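Local coordinates for protein transcriptional regulator, GntR family (Thermotoga maritima, PDB 3SXM) that probably acts as a DNA-binding transcription regulator, represented here by its all-helical C-terminal FCD domain, which can bind zinc, at residues M18-L23 / G117-L122; E38-I43 / L106-I111. The protein carries 3 engineered substitutions. All blocks are in the same frame, centred on the assembly; numbering follows the deposited sequence.

Contact 1 of 2, residues M18-L23 / G117-L122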
ATOM      1  N   MET A  18       1.828  -2.729   1.789  1.00 11.18           N
ATOM      2  CA  MET A  18       3.072  -2.017   1.531  1.00 10.41           C
ATOM      3  C   MET A  18       4.141  -2.966   0.985  1.00 13.24           C
ATOM      4  O   MET A  18       4.832  -2.660   0.013  1.00 12.27           O
ATOM      5  CB  MET A  18       3.570  -1.320   2.789  1.00 11.63           C
ATOM      6  CG  MET A  18       2.594  -0.282   3.339  1.00 11.04           C
ATOM      7  SD  MET A  18       3.149   0.561   4.808  1.00 14.19           S
ATOM      8  CE  MET A  18       4.348   1.574   4.141  1.00 14.82           C
ATOM      9  N   GLU A  19       4.339  -4.110   1.631  1.00 11.85           N
ATOM     10  CA  GLU A  19       5.452  -5.012   1.250  1.00 11.74           C
ATOM     11  C   GLU A  19       5.235  -5.624  -0.118  1.00 11.49           C
ATOM     12  O   GLU A  19       6.170  -5.746  -0.907  1.00 12.78           O
ATOM     13  CB  GLU A  19       5.685  -6.058   2.348  1.00 12.39           C
ATOM     14  CG  GLU A  19       6.045  -5.498   3.686  1.00 12.72           C
ATOM     15  CD  GLU A  19       6.390  -6.592   4.665  1.00 14.86           C
ATOM     16  OE1 GLU A  19       6.772  -7.676   4.166  1.00 17.00           O
ATOM     17  OE2 GLU A  19       6.330  -6.382   5.895  1.00 14.64           O
ATOM     18  N   VAL A  20       4.030  -6.074  -0.412  1.00 12.18           N
ATOM     19  CA  VAL A  20       3.734  -6.688  -1.701  1.00 12.24           C
ATOM     20  C   VAL A  20       3.846  -5.629  -2.789  1.00 12.52           C
ATOM     21  O   VAL A  20       4.378  -5.906  -3.864  1.00 13.94           O
ATOM     22  CB  VAL A  20       2.373  -7.379  -1.727  1.00 13.31           C
ATOM     23  CG1 VAL A  20       1.956  -7.752  -3.170  1.00 17.90           C
ATOM     24  CG2 VAL A  20       2.377  -8.612  -0.790  1.00 16.43           C
ATOM     25  N   PHE A  21       3.341  -4.408  -2.549  1.00 11.00           N
ATOM     26  CA  PHE A  21       3.502  -3.360  -3.546  1.00 11.90           C
ATOM     27  C   PHE A  21       4.977  -3.195  -3.880  1.00 12.13           C
ATOM     28  O   PHE A  21       5.330  -3.046  -5.051  1.00 12.14           O
ATOM     29  CB  PHE A  21       2.939  -2.010  -3.039  1.00 14.04           C
ATOM     30  CG  PHE A  21       3.073  -0.889  -4.042  1.00 11.72           C
ATOM     31  CD1 PHE A  21       2.109  -0.701  -5.003  1.00 14.15           C
ATOM     32  CD2 PHE A  21       4.138  -0.000  -4.012  1.00 14.80           C
ATOM     33  CE1 PHE A  21       2.168   0.355  -5.896  1.00 16.93           C
ATOM     34  CE2 PHE A  21       4.239   0.994  -4.962  1.00 14.86           C
ATOM     35  CZ  PHE A  21       3.262   1.175  -5.877  1.00 13.54           C
ATOM     36  N   CYS A  22       5.832  -3.099  -2.876  1.00 12.98           N
ATOM     37  CA  CYS A  22       7.261  -2.850  -3.139  1.00 12.29           C
ATOM     38  C   CYS A  22       7.943  -4.054  -3.803  1.00 13.89           C
ATOM     39  O   CYS A  22       8.721  -3.896  -4.749  1.00 13.86           O
ATOM     40  CB  CYS A  22       7.982  -2.419  -1.874  1.00 12.83           C
ATOM     41  SG  CYS A  22       7.449  -0.808  -1.275  1.00 14.45           S
ATOM     42  N   LEU A  23       7.683  -5.265  -3.307  1.00 13.62           N
ATOM     43  CA  LEU A  23       8.207  -6.455  -3.973  1.00 13.94           C
ATOM     44  C   LEU A  23       7.792  -6.554  -5.447  1.00 14.13           C
ATOM     45  O   LEU A  23       8.613  -6.886  -6.342  1.00 17.84           O
ATOM     46  CB  LEU A  23       7.799  -7.751  -3.198  1.00 14.45           C
ATOM     47  CG  LEU A  23       8.376  -9.064  -3.756  1.00 15.17           C
ATOM     48  CD1 LEU A  23       9.915  -9.076  -3.828  1.00 14.30           C
ATOM     49  CD2 LEU A  23       7.810 -10.212  -2.909  1.00 17.74           C
ATOM     50  N   GLY A 117       5.799 -16.350  -7.893  1.00 19.21           N
ATOM     51  CA  GLY A 117       5.937 -17.245  -6.748  1.00 18.39           C
ATOM     52  C   GLY A 117       6.444 -16.496  -5.527  1.00 16.97           C
ATOM     53  O   GLY A 117       6.043 -16.793  -4.403  1.00 17.08           O
ATOM     54  N   ALA A 118       7.310 -15.506  -5.703  1.00 17.82           N
ATOM     55  CA  ALA A 118       7.776 -14.730  -4.561  1.00 15.03           C
ATOM     56  C   ALA A 118       6.665 -13.932  -3.915  1.00 14.61           C
ATOM     57  O   ALA A 118       6.557 -13.914  -2.689  1.00 14.58           O
ATOM     58  CB  ALA A 118       8.900 -13.805  -4.932  1.00 15.82           C
ATOM     59  N   ILE A 119       5.818 -13.316  -4.740  1.00 15.74           N
ATOM     60  CA  ILE A 119       4.688 -12.567  -4.207  1.00 14.03           C
ATOM     61  C   ILE A 119       3.755 -13.499  -3.471  1.00 16.49           C
ATOM     62  O   ILE A 119       3.297 -13.211  -2.369  1.00 16.58           O
ATOM     63  CB  ILE A 119       3.991 -11.832  -5.359  1.00 16.91           C
ATOM     64  CG1 ILE A 119       4.916 -10.735  -5.899  1.00 18.74           C
ATOM     65  CG2 ILE A 119       2.663 -11.215  -4.854  1.00 16.39           C
ATOM     66  CD1 ILE A 119       4.512 -10.256  -7.307  1.00 23.52           C
ATOM     67  N   GLU A 120       3.517 -14.669  -4.042  1.00 16.04           N
ATOM     68  CA  GLU A 120       2.671 -15.667  -3.372  1.00 18.59           C
ATOM     69  C   GLU A 120       3.258 -16.050  -2.014  1.00 19.65           C
ATOM     70  O   GLU A 120       2.534 -16.145  -1.030  1.00 17.77           O
ATOM     71  CB  GLU A 120       2.493 -16.940  -4.207  1.00 20.19           C
ATOM     72  CG  GLU A 120       1.620 -16.785  -5.420  1.00 24.84           C
ATOM     73  CD  GLU A 120       1.540 -18.063  -6.254  1.00 26.72           C
ATOM     74  OE1 GLU A 120       2.042 -19.144  -5.824  1.00 30.48           O
ATOM     75  OE2 GLU A 120       0.956 -17.997  -7.349  1.00 28.87           O
ATOM     76  N   LYS A 121       4.562 -16.280  -1.956  1.00 15.83           N
ATOM     77  CA  LYS A 121       5.180 -16.724  -0.701  1.00 16.97           C
ATOM     78  C   LYS A 121       5.146 -15.633   0.374  1.00 17.08           C
ATOM     79  O   LYS A 121       4.959 -15.937   1.554  1.00 16.42           O
ATOM     80  CB  LYS A 121       6.634 -17.184  -0.919  1.00 16.87           C
ATOM     81  CG  LYS A 121       7.273 -17.924   0.251  1.00 19.71           C
ATOM     82  CD  LYS A 121       6.563 -19.320   0.443  1.00 25.59           C
ATOM     83  CE  LYS A 121       7.196 -20.201   1.456  1.00 33.68           C
ATOM     84  NZ  LYS A 121       6.306 -21.425   1.595  1.00 27.51           N
ATOM     85  N   LEU A 122       5.346 -14.384  -0.015  1.00 14.22           N
ATOM     86  CA  LEU A 122       5.269 -13.284   0.907  1.00 12.54           C
ATOM     87  C   LEU A 122       3.839 -13.204   1.509  1.00 12.92           C
ATOM     88  O   LEU A 122       3.679 -13.061   2.724  1.00 14.54           O
ATOM     89  CB  LEU A 122       5.721 -11.981   0.223  1.00 15.34           C
ATOM     90  CG  LEU A 122       5.526 -10.723   1.092  1.00 13.17           C
ATOM     91  CD1 LEU A 122       6.260 -10.810   2.395  1.00 12.01           C
ATOM     92  CD2 LEU A 122       6.001  -9.470   0.369  1.00 14.73           C
TER
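Leu122 meets three side chains of residues 18-23, and its path can be followed atom by atom. Leu122 CB lies 4.2 Å from Leu23 CD2. CG, anti to the backbone N (chi1 174°), carries the two methyls into the interface. Leu122 CD1 points to the carboxylate of Glu19, 3.6 Å from Glu19 OE1, where the two side chains cross at about a right angle. Leu122 CD2 is shared: it sits 3.8 Å from Leu23 CD2 and 3.9 Å from Val20 CG2, both neighbours sliding past Leu122 in the opposite direction, and the aliphatic base of Glu19 touches the same methyl through CB. The segments belong to helices 5-25 and 115-135 of the FCD bundle, and their local axes run antiparallel (169°) with a closest approach of 10.3 Å. Next to this leucine packing, Val20 CG1 touches Ile119 CG2 at 3.9 Å, the two side chains again nearly perpendicular. Leu23 CD2 also reaches the backbone of the partner helix, 3.9 Å from Ala118 O. The buried Glu19 carboxylate finds its polar partners outside the two segments: OE1 hydrogen-bonds ND1 of His63, a zinc ligand in another structure of this protein, while OE2 takes a salt bridge from Arg15 and a hydrogen bond with Tyr79.

Contact 2 of 2, residues E38-I43 / L106-I111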
ATOM      1  N   GLU A  38      23.195 -11.272   1.759  1.00 19.56           N
ATOM      2  CA  GLU A  38      23.727 -11.306   3.116  1.00 23.28           C
ATOM      3  C   GLU A  38      22.673 -11.912   4.076  1.00 21.07           C
ATOM      4  O   GLU A  38      23.020 -12.686   4.978  1.00 23.31           O
ATOM      5  CB  GLU A  38      24.042  -9.910   3.620  1.00 26.89           C
ATOM      6  CG  GLU A  38      25.250  -9.277   3.020  1.00 33.98           C
ATOM      7  CD  GLU A  38      25.548  -7.927   3.640  1.00 44.78           C
ATOM      8  OE1 GLU A  38      25.136  -7.692   4.803  1.00 47.73           O
ATOM      9  OE2 GLU A  38      26.206  -7.111   2.961  1.00 65.90           O
ATOM     10  N   ILE A  39      21.424 -11.581   3.862  1.00 18.61           N
ATOM     11  CA  ILE A  39      20.325 -12.116   4.695  1.00 19.99           C
ATOM     12  C   ILE A  39      20.196 -13.591   4.428  1.00 22.61           C
ATOM     13  O   ILE A  39      20.137 -14.385   5.347  1.00 19.98           O
ATOM     14  CB  ILE A  39      19.008 -11.430   4.419  1.00 19.51           C
ATOM     15  CG1 ILE A  39      19.067  -9.946   4.860  1.00 22.43           C
ATOM     16  CG2 ILE A  39      17.862 -12.153   5.088  1.00 20.62           C
ATOM     17  CD1 ILE A  39      17.908  -9.108   4.321  1.00 21.20           C
ATOM     18  N   LYS A  40      20.208 -13.984   3.158  1.00 18.34           N
ATOM     19  CA  LYS A  40      20.157 -15.409   2.788  1.00 22.93           C
ATOM     20  C   LYS A  40      21.283 -16.172   3.486  1.00 29.02           C
ATOM     21  O   LYS A  40      21.062 -17.266   3.955  1.00 26.62           O
ATOM     22  CB  LYS A  40      20.318 -15.574   1.276  1.00 22.14           C
ATOM     23  CG  LYS A  40      20.252 -16.954   0.666  1.00 33.38           C
ATOM     24  CD  LYS A  40      20.731 -16.861  -0.797  1.00 40.32           C
ATOM     25  CE  LYS A  40      20.372 -18.085  -1.635  1.00 69.95           C
ATOM     26  NZ  LYS A  40      21.252 -19.229  -1.425  1.00 43.28           N
ATOM     27  N   GLY A  41      22.488 -15.596   3.530  1.00 21.48           N
ATOM     28  CA  GLY A  41      23.630 -16.227   4.117  1.00 23.10           C
ATOM     29  C   GLY A  41      23.447 -16.469   5.598  1.00 26.83           C
ATOM     30  O   GLY A  41      23.858 -17.517   6.133  1.00 31.11           O
ATOM     31  N   GLU A  42      22.851 -15.484   6.239  1.00 24.41           N
ATOM     32  CA  GLU A  42      22.537 -15.573   7.687  1.00 32.65           C
ATOM     33  C   GLU A  42      21.598 -16.757   7.954  1.00 29.86           C
ATOM     34  O   GLU A  42      21.797 -17.546   8.878  1.00 36.21           O
ATOM     35  CB  GLU A  42      21.833 -14.290   8.099  1.00 35.02           C
ATOM     36  CG  GLU A  42      21.703 -14.050   9.564  1.00 48.11           C
ATOM     37  CD  GLU A  42      21.556 -12.573   9.821  1.00 57.53           C
ATOM     38  OE1 GLU A  42      20.437 -12.057   9.619  1.00 60.97           O
ATOM     39  OE2 GLU A  42      22.574 -11.925  10.158  1.00 66.44           O
ATOM     40  N   ILE A  43      20.558 -16.856   7.133  1.00 24.82           N
ATOM     41  CA  ILE A  43      19.557 -17.897   7.301  1.00 29.46           C
ATOM     42  C   ILE A  43      20.125 -19.243   7.020  1.00 33.30           C
ATOM     43  O   ILE A  43      19.830 -20.201   7.743  1.00 38.03           O
ATOM     44  CB  ILE A  43      18.343 -17.589   6.379  1.00 23.88           C
ATOM     45  CG1 ILE A  43      17.558 -16.394   6.917  1.00 29.65           C
ATOM     46  CG2 ILE A  43      17.447 -18.825   6.263  1.00 34.61           C
ATOM     47  CD1 ILE A  43      16.454 -15.909   5.989  1.00 30.71           C
ATOM     48  N   LEU A 106      11.225 -17.856   0.280  1.00 17.67           N
ATOM     49  CA  LEU A 106      10.882 -16.575  -0.377  1.00 16.27           C
ATOM     50  C   LEU A 106      12.125 -16.012  -1.064  1.00 14.83           C
ATOM     51  O   LEU A 106      12.087 -15.567  -2.225  1.00 15.81           O
ATOM     52  CB  LEU A 106      10.348 -15.611   0.668  1.00 15.67           C
ATOM     53  CG  LEU A 106      10.143 -14.147   0.259  1.00 14.58           C
ATOM     54  CD1 LEU A 106       9.216 -14.026  -0.910  1.00 15.84           C
ATOM     55  CD2 LEU A 106       9.608 -13.384   1.418  1.00 17.36           C
ATOM     56  N   ILE A 107      13.216 -15.940  -0.330  1.00 18.35           N
ATOM     57  CA  ILE A 107      14.433 -15.395  -0.907  1.00 17.38           C
ATOM     58  C   ILE A 107      14.845 -16.200  -2.139  1.00 18.12           C
ATOM     59  O   ILE A 107      15.234 -15.628  -3.164  1.00 19.66           O
ATOM     60  CB  ILE A 107      15.522 -15.339   0.105  1.00 17.99           C
ATOM     61  CG1 ILE A 107      15.174 -14.336   1.193  1.00 20.69           C
ATOM     62  CG2 ILE A 107      16.831 -14.948  -0.561  1.00 20.84           C
ATOM     63  CD1 ILE A 107      16.076 -14.398   2.387  1.00 19.52           C
ATOM     64  N   GLU A 108      14.749 -17.527  -2.097  1.00 17.71           N
ATOM     65  CA  GLU A 108      15.217 -18.312  -3.243  1.00 20.51           C
ATOM     66  C   GLU A 108      14.319 -18.069  -4.441  1.00 18.60           C
ATOM     67  O   GLU A 108      14.797 -18.014  -5.566  1.00 20.18           O
ATOM     68  CB  GLU A 108      15.309 -19.781  -2.894  1.00 21.58           C
ATOM     69  CG  GLU A 108      15.644 -20.714  -4.047  1.00 27.73           C
ATOM     70  CD  GLU A 108      16.943 -20.450  -4.715  1.00 49.93           C
ATOM     71  OE1 GLU A 108      17.877 -20.008  -4.004  1.00 37.52           O
ATOM     72  OE2 GLU A 108      17.010 -20.688  -5.955  1.00 37.46           O
ATOM     73  N   ARG A 109      13.017 -17.862  -4.212  1.00 17.71           N
ATOM     74  CA  ARG A 109      12.098 -17.531  -5.330  1.00 15.93           C
ATOM     75  C   ARG A 109      12.519 -16.225  -5.957  1.00 18.33           C
ATOM     76  O   ARG A 109      12.494 -16.058  -7.177  1.00 18.53           O
ATOM     77  CB  ARG A 109      10.641 -17.477  -4.870  1.00 17.49           C
ATOM     78  CG  ARG A 109      10.080 -18.870  -4.489  1.00 18.11           C
ATOM     79  CD  ARG A 109       8.605 -18.827  -4.149  1.00 16.95           C
ATOM     80  NE  ARG A 109       8.134 -20.117  -3.597  1.00 18.43           N
ATOM     81  CZ  ARG A 109       6.875 -20.427  -3.366  1.00 25.62           C
ATOM     82  NH1 ARG A 109       5.911 -19.563  -3.624  1.00 19.88           N
ATOM     83  NH2 ARG A 109       6.576 -21.588  -2.829  1.00 23.22           N
ATOM     84  N   ILE A 110      12.838 -15.254  -5.132  1.00 16.60           N
ATOM     85  CA  ILE A 110      13.294 -13.954  -5.619  1.00 14.81           C
ATOM     86  C   ILE A 110      14.583 -14.104  -6.445  1.00 16.83           C
ATOM     87  O   ILE A 110      14.665 -13.608  -7.616  1.00 18.79           O
ATOM     88  CB  ILE A 110      13.497 -12.919  -4.467  1.00 14.77           C
ATOM     89  CG1 ILE A 110      12.173 -12.627  -3.748  1.00 14.92           C
ATOM     90  CG2 ILE A 110      14.127 -11.649  -5.021  1.00 18.65           C
ATOM     91  CD1 ILE A 110      12.378 -11.837  -2.449  1.00 13.89           C
ATOM     92  N   ILE A 111      15.589 -14.707  -5.880  1.00 18.19           N
ATOM     93  CA  ILE A 111      16.854 -14.913  -6.563  1.00 20.05           C
ATOM     94  C   ILE A 111      16.729 -15.663  -7.860  1.00 25.04           C
ATOM     95  O   ILE A 111      17.426 -15.396  -8.777  1.00 31.25           O
ATOM     96  CB  ILE A 111      17.761 -15.777  -5.724  1.00 37.35           C
ATOM     97  CG1 ILE A 111      18.213 -15.033  -4.514  1.00 37.04           C
ATOM     98  CG2 ILE A 111      18.928 -16.230  -6.508  1.00 53.53           C
ATOM     99  CD1 ILE A 111      19.071 -15.909  -3.654  1.00 33.26           C
TER
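Ile107 faces Ile39 and Ile43 in the well-packed half of this contact. Ile107 CD1 lies 3.9 Å from Ile43 CD1, the two chains meeting tip to tip, and equally far from Ile39 CG2, where they cross at about a right angle. All three isoleucines are buried, and Ile43 also packs on His103, a zinc ligand in another structure of this protein. The other branch of Ile107, CG2, is 4.0 Å from Lys40 CB and also touches Lys40 CG. In the FCD helical bundle these residues join helix 34-44 to the C-terminal part of helix 96-111, with local axes 10.8 Å apart at closest and running at 141° to each other. Outward from Ile107 the contact becomes more exposed, with the aliphatic part of Lys40 over Ile111 and its charged end near Glu108. Lys40, with CG anti to the backbone N (chi1 -178°), lays CD and CE across Ile111 CD1 at about a right angle; the modelled 3.2 Å between Lys40 CE and Ile111 CD1 is too short to be trusted in detail. The chain then bends at chi4 (-79°), leaving Lys40 NZ 4.3 Å from Glu108 OE1, opposite charges near each other but beyond a salt bridge. An alanine in place of Lys40 would probably leave Glu108 without this nearby positive charge and Ile107 CG2 without its CG neighbour. Asp44 offers Lys40 NZ a long, weak ion pair.

From the N terminus, helix 5-25 supplies the first side of contact 1, and helix 34-44 then supplies the first side of contact 2. The chain passes through helices 51-68 and 73-90 before helix 96-111 closes contact 2 across 62 intervening residues. Helix 115-135 follows directly and closes contact 1 across 93, so the loop of contact 2 is nested inside that of contact 1. The contact centres are 14 Å apart, yet their later segments touch: Arg109 NH1 probably hydrogen-bonds Gly117 O at 2.9 Å, and Ile110 CG1 packs on Ala118 CB at 3.7 Å. Thus the four helices are linked in the order 5-25, 115-135, 96-111, 34-44.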